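Local coordinates for FAD dependent oxidoreductase domain-containing protein (Deinococcus radiodurans R1, PDB 3C4N) that binds ADP in a site that probably serves FAD and is probably a flavin-dependent oxidoreductase of unknown substrate, at residues V230-G233 with A234-P237; G376-A379 with D380-L384. All coordinates share one frame; numbering follows the deposited sequence.

Contact 1 (V230-G233 with A234-P237). With ADP (adenosine-5'-diphosphate), chain C.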
# COMPACT_ATOMS: atom_id res chain seq x y z
N VAL A 230 -17.46 7.67 0.95
CA VAL A 230 -16.77 8.73 1.67
C VAL A 230 -16.52 8.34 3.12
O VAL A 230 -17.36 8.54 3.99
CB VAL A 230 -17.60 10.04 1.64
CG1 VAL A 230 -16.95 11.10 2.50
CG2 VAL A 230 -17.74 10.53 0.23
N ALA A 231 -15.33 7.78 3.36
CA ALA A 231 -14.90 7.33 4.68
C ALA A 231 -13.76 8.22 5.17
O ALA A 231 -12.77 7.72 5.69
CB ALA A 231 -14.43 5.90 4.62
N ALA A 232 -13.91 9.54 5.01
CA ALA A 232 -12.87 10.46 5.40
C ALA A 232 -12.97 10.83 6.87
O ALA A 232 -12.30 11.75 7.33
CB ALA A 232 -12.95 11.72 4.54
N GLY A 233 -13.79 10.09 7.61
CA GLY A 233 -13.95 10.38 9.02
C GLY A 233 -14.60 11.74 9.20
O GLY A 233 -15.47 12.13 8.43
N ALA A 234 -14.14 12.48 10.21
CA ALA A 234 -14.65 13.80 10.53
C ALA A 234 -14.60 14.75 9.33
O ALA A 234 -15.38 15.70 9.26
CB ALA A 234 -13.86 14.39 11.68
N ALA A 235 -13.70 14.49 8.39
CA ALA A 235 -13.60 15.35 7.22
C ALA A 235 -14.59 14.94 6.13
O ALA A 235 -14.65 15.56 5.06
CB ALA A 235 -12.15 15.32 6.67
N GLY A 236 -15.37 13.90 6.39
CA GLY A 236 -16.34 13.43 5.41
C GLY A 236 -17.43 14.43 5.08
O GLY A 236 -17.72 14.65 3.91
N PRO A 237 -18.08 15.04 6.08
CA PRO A 237 -19.15 16.02 5.83
C PRO A 237 -18.71 17.19 4.94
O PRO A 237 -19.40 17.54 3.98
CB PRO A 237 -19.54 16.46 7.23
CG PRO A 237 -19.40 15.17 8.00
CD PRO A 237 -18.06 14.65 7.50
PB ADP C . -12.48 6.96 10.70
O1B ADP C . -13.89 7.26 10.49
O2B ADP C . -12.17 5.42 10.35
O3B ADP C . -12.06 7.25 12.23
PA ADP C . -10.24 8.32 10.29
O1A ADP C . -10.37 9.72 10.73
O2A ADP C . -9.75 7.42 11.55
O3A ADP C . -11.62 7.78 9.68
O5' ADP C . -9.30 8.13 9.01
C5' ADP C . -10.10 8.25 7.88
C4' ADP C . -9.25 8.58 6.67
O4' ADP C . -9.63 9.41 5.54
C3' ADP C . -8.17 9.29 7.43
O3' ADP C . -7.25 8.34 7.97
C2' ADP C . -7.55 10.24 6.41
O2' ADP C . -6.14 9.98 6.28
C1' ADP C . -8.36 9.97 5.11
N9 ADP C . -8.79 11.14 4.41
C8 ADP C . -9.40 12.25 5.01
N7 ADP C . -9.64 13.17 4.09
C5 ADP C . -9.25 12.69 2.88
C6 ADP C . -9.34 13.14 1.53
N6 ADP C . -10.22 14.19 1.18
N1 ADP C . -8.80 12.38 0.55
C2 ADP C . -8.21 11.22 0.81
N3 ADP C . -8.14 10.73 2.00
C4 ADP C . -8.72 11.39 3.09

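Contact 2 (G376-A379 with D380-L384)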
# COMPACT_ATOMS: atom_id res chain seq x y z
N GLY A 376 -17.28 7.58 14.52
CA GLY A 376 -17.70 8.30 15.71
C GLY A 376 -17.29 7.71 17.06
O GLY A 376 -16.70 6.63 17.12
N PRO A 377 -17.62 8.41 18.17
CA PRO A 377 -17.30 8.00 19.55
C PRO A 377 -17.68 6.57 19.95
O PRO A 377 -17.21 6.07 20.98
CB PRO A 377 -18.02 9.05 20.41
CG PRO A 377 -17.99 10.26 19.54
CD PRO A 377 -18.35 9.69 18.17
N LEU A 378 -18.52 5.91 19.17
CA LEU A 378 -18.88 4.54 19.53
C LEU A 378 -18.30 3.51 18.55
O LEU A 378 -18.59 2.32 18.64
CB LEU A 378 -20.41 4.37 19.61
CG LEU A 378 -21.15 5.17 20.70
CD1 LEU A 378 -22.63 4.98 20.53
CD2 LEU A 378 -20.72 4.73 22.09
N ALA A 379 -17.45 3.99 17.64
CA ALA A 379 -16.85 3.11 16.65
C ALA A 379 -16.18 1.85 17.20
O ALA A 379 -16.13 0.83 16.52
CB ALA A 379 -15.87 3.88 15.78
N ASP A 380 -15.67 1.90 18.43
CA ASP A 380 -15.04 0.71 18.97
C ASP A 380 -16.05 -0.42 19.21
O ASP A 380 -15.70 -1.60 19.13
CB ASP A 380 -14.27 1.05 20.27
CG ASP A 380 -13.11 2.05 20.02
OD1 ASP A 380 -12.34 1.87 19.04
OD2 ASP A 380 -12.96 3.00 20.83
N THR A 381 -17.31 -0.08 19.48
CA THR A 381 -18.32 -1.11 19.72
C THR A 381 -19.19 -1.43 18.51
O THR A 381 -19.70 -2.54 18.39
CB THR A 381 -19.26 -0.71 20.88
OG1 THR A 381 -18.49 -0.49 22.07
CG2 THR A 381 -20.29 -1.82 21.15
N LEU A 382 -19.33 -0.46 17.61
CA LEU A 382 -20.19 -0.61 16.44
C LEU A 382 -19.58 -0.31 15.06
O LEU A 382 -20.28 -0.39 14.06
CB LEU A 382 -21.40 0.31 16.64
CG LEU A 382 -22.13 0.25 17.99
CD1 LEU A 382 -23.03 1.46 18.16
CD2 LEU A 382 -22.91 -1.03 18.08
N GLY A 383 -18.29 0.04 15.01
CA GLY A 383 -17.65 0.39 13.75
C GLY A 383 -17.67 -0.60 12.59
O GLY A 383 -18.13 -0.27 11.51
N LEU A 384 -17.16 -1.82 12.80
CA LEU A 384 -17.14 -2.82 11.75
C LEU A 384 -18.53 -3.06 11.16
O LEU A 384 -18.71 -3.04 9.95
CB LEU A 384 -16.57 -4.15 12.27
CG LEU A 384 -15.08 -4.15 12.62
CD1 LEU A 384 -14.66 -5.47 13.32
CD2 LEU A 384 -14.30 -3.97 11.33
O HOH W 1 -16.02 3.58 20.59

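Contact 1 (V230-G233 with A234-P237)
The carbonyl oxygen of G233 takes the N-H of G236, with G233 O 2.7 Å from G236 N. This bond lies in the tight bend where strand 227-230 of the Rossmann-like FAD-binding domain gives way to helix 236-244, a strand-loop-helix passage beside the nucleotide. One residue earlier the same pattern recurs less tightly: A235 N donates to A232 O over 3.3 Å. Two successive i to i+3 bonds thus wind the chain into the start of the helix.

A232 CB packs 3.7 Å from G236 N and looks across at A235 CB at 4.3 Å. G236 has no side chain and presents bare backbone to G233 O. G233 itself has a positive phi (65°), and its CA lies against the terminal phosphate of the nucleotide, 3.4 Å from ADP O1B.

At the strand end, V230 has CG1 anti to its backbone N (chi1 174°), which carries that methyl to 3.8 Å from G236 CA; the side chain also packs on L239 and V240 further along the helix, while its backbone pairs with strand 370-374. ADP lies alongside A232 and G233. The methyl of A232 packs over the face of the five-membered ring of the adenine, with CB 3.6 Å from both ADP C8 and ADP N7, and A232 CA comes within 3.4 Å of the ribose oxygen O4'.

Contact 2 (G376-A379 with D380-L384)
L378 O accepts two backbone N-H groups at once, from T381 N at 2.8 Å and from L382 N at 3.1 Å, so that one carbonyl oxygen is shared by an i+3 and an i+4 donor. A379 O continues the series by accepting G383 N at 2.8 Å. Ahead of these bonds a water bridges the backbone: it donates a hydrogen bond to P377 O and accepts one from D380 N, each at 2.8 Å.

The bonds to L378 O and A379 O start helix 379-398, with L378 in the N-cap position and a type I beta turn from G376 to A379 leading in from strand 370-374; the turn is closed by A379 N bonding to G376 O. In the Rossmann-like fold of this FAD-dependent oxidoreductase family, the bend carries the chain from the sheet into its last long helix. The first torsion of D380 places CG beside its backbone N (chi1 -63°), and OD1 forms a salt bridge with NH1 of R46; the carbonyl oxygen of D380 is bonded by the hydroxyl of Y169.

Apolar packing across the first helical turn is slight. CG of L382 sits beside its own backbone N (chi1 -49°), and CD1 reaches back to L378 CB at 4.2 Å; L382 also packs on A99, P360 and P361.

Overall arrangement
Both contacts are bends from a strand into a helix, and the strands behind them, 227-230 and 370-374, are parallel neighbours in one mixed sheet. Contact 1 precedes contact 2 in the chain; their centres lie 15 Å apart and their nearest atoms about 7 Å, without touching. Contact 1 lies directly against ADP, whereas in contact 2 the A379 side chain is about 6 Å from the nucleotide. M47, whose backbone amide binds ADP, lies near both: its side chain is about 6 Å from G233 and about 4 Å from G383. R46, the salt-bridge partner of D380, precedes M47 in the same glycine-rich region, consistent with a Rossmann-type dinucleotide site.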